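Local coordinates for putative glycyl-glycine endopeptidase lytM (Ruminococcus gnavus, PDB 3NYY) that is a putative glycyl-glycine endopeptidase of the M23 family, probably a metallopeptidase that cleaves peptide cross-links of the bacterial cell wall, at the interface of chains A and B. Sequence-based numbering; all coordinates share one arbitrary frame. Chains: chain A/B, Putative glycyl-glycine endopeptidase lytM.

The interface of chains A and B. Residues chain A 129, 131, 214, 216; chain B 110-111, 115.
A:Met131, A:His216 and A:Pro214 receive the ring of B:Phe115 in an apolar plug-and-socket patch of a two-fold symmetric interface, which helps hold the two copies together in the deposited assembly, although that pairing may not be the biological one. The example illustrates how a partner's aromatic side chain can occupy an active-site groove: A:Asp129 belongs to the HxxxD motif of M23 peptidases, where it is a metal ligand, and A:His216 is the first, catalytic histidine of the HxH motif. B:Phe115, from helix 113-117, is poorly ordered, so its fit is approximate. Its tip points at the middle of the imidazole face, B:Phe115 CZ lying 3.8 Å above the plane of A:His216, with the two rings turned 77° apart. The imidazole is itself steadied within chain A, as A:His216 ND1 bonds to the carbonyl O of A:Pro214 at 2.9 Å, nearly straight at the hydrogen. An alanine in place of A:His216 would probably leave the tip of B:Phe115 without its aromatic backing and the A:Pro214 carbonyl without its donor. A:Met131, a selenomethionine whose chain bends at chi2 (-65°), carries CE over one face of the B:Phe115 ring, 3.9 Å from its centroid; from the other side A:Pro214 meets the rim, its CD 4.0 Å from B:Phe115 CE1. Farther back along the selenomethionine chain, A:Met131 CG rests 3.7 Å from the methyl CG1 of B:Val110.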
# COMPACT_ATOMS: atom_id res chain seq x y z
N ASP A 129 -2.78 6.33 -2.04
CA ASP A 129 -3.60 6.20 -0.82
C ASP A 129 -2.74 6.10 0.41
O ASP A 129 -1.98 5.15 0.58
CB ASP A 129 -4.54 5.02 -0.97
CG ASP A 129 -5.54 5.23 -2.10
OD1 ASP A 129 -6.01 6.37 -2.24
OD2 ASP A 129 -5.77 4.31 -2.89
N MSE A 131 -2.56 5.52 4.12
CA MSE A 131 -3.40 4.80 5.07
C MSE A 131 -3.11 5.14 6.49
O MSE A 131 -1.95 5.19 6.91
CB MSE A 131 -3.30 3.27 4.87
CG MSE A 131 -3.42 2.79 3.40
SE MSE A 131 -5.10 3.09 2.57
CE MSE A 131 -4.94 1.95 0.99
N PRO A 214 -11.82 2.13 4.85
CA PRO A 214 -10.84 2.55 5.85
C PRO A 214 -10.44 4.02 5.75
O PRO A 214 -10.50 4.63 4.68
CB PRO A 214 -9.60 1.72 5.53
CG PRO A 214 -10.13 0.54 4.78
CD PRO A 214 -11.26 1.09 3.97
N HIS A 216 -8.17 6.97 5.25
CA HIS A 216 -7.00 7.24 4.47
C HIS A 216 -7.14 8.56 3.77
O HIS A 216 -8.26 9.07 3.56
CB HIS A 216 -6.78 6.14 3.42
CG HIS A 216 -7.76 6.14 2.28
ND1 HIS A 216 -9.09 5.80 2.41
CD2 HIS A 216 -7.56 6.43 0.97
CE1 HIS A 216 -9.68 5.93 1.22
NE2 HIS A 216 -8.76 6.28 0.33
N VAL B 110 0.16 -2.17 2.53
CA VAL B 110 -1.04 -1.59 3.11
C VAL B 110 -2.16 -2.63 3.14
O VAL B 110 -2.06 -3.69 2.52
CB VAL B 110 -1.53 -0.34 2.34
CG1 VAL B 110 -0.51 0.80 2.38
CG2 VAL B 110 -1.91 -0.70 0.90
N ASP B 111 -3.17 -2.34 3.92
CA ASP B 111 -4.41 -3.14 3.96
C ASP B 111 -5.26 -2.74 2.76
O ASP B 111 -5.96 -1.73 2.79
CB ASP B 111 -5.17 -2.87 5.24
CG ASP B 111 -6.30 -3.88 5.50
OD1 ASP B 111 -6.67 -4.58 4.55
OD2 ASP B 111 -6.77 -3.94 6.66
N PHE B 115 -10.48 -2.17 -0.69
CA PHE B 115 -10.30 -1.62 -2.02
C PHE B 115 -10.51 -2.80 -3.02
O PHE B 115 -11.26 -2.68 -3.99
CB PHE B 115 -8.92 -0.94 -2.11
CG PHE B 115 -8.73 0.22 -1.12
CD1 PHE B 115 -8.50 -0.03 0.25
CD2 PHE B 115 -8.84 1.54 -1.53
CE1 PHE B 115 -8.37 1.03 1.18
CE2 PHE B 115 -8.69 2.61 -0.61
CZ PHE B 115 -8.47 2.35 0.74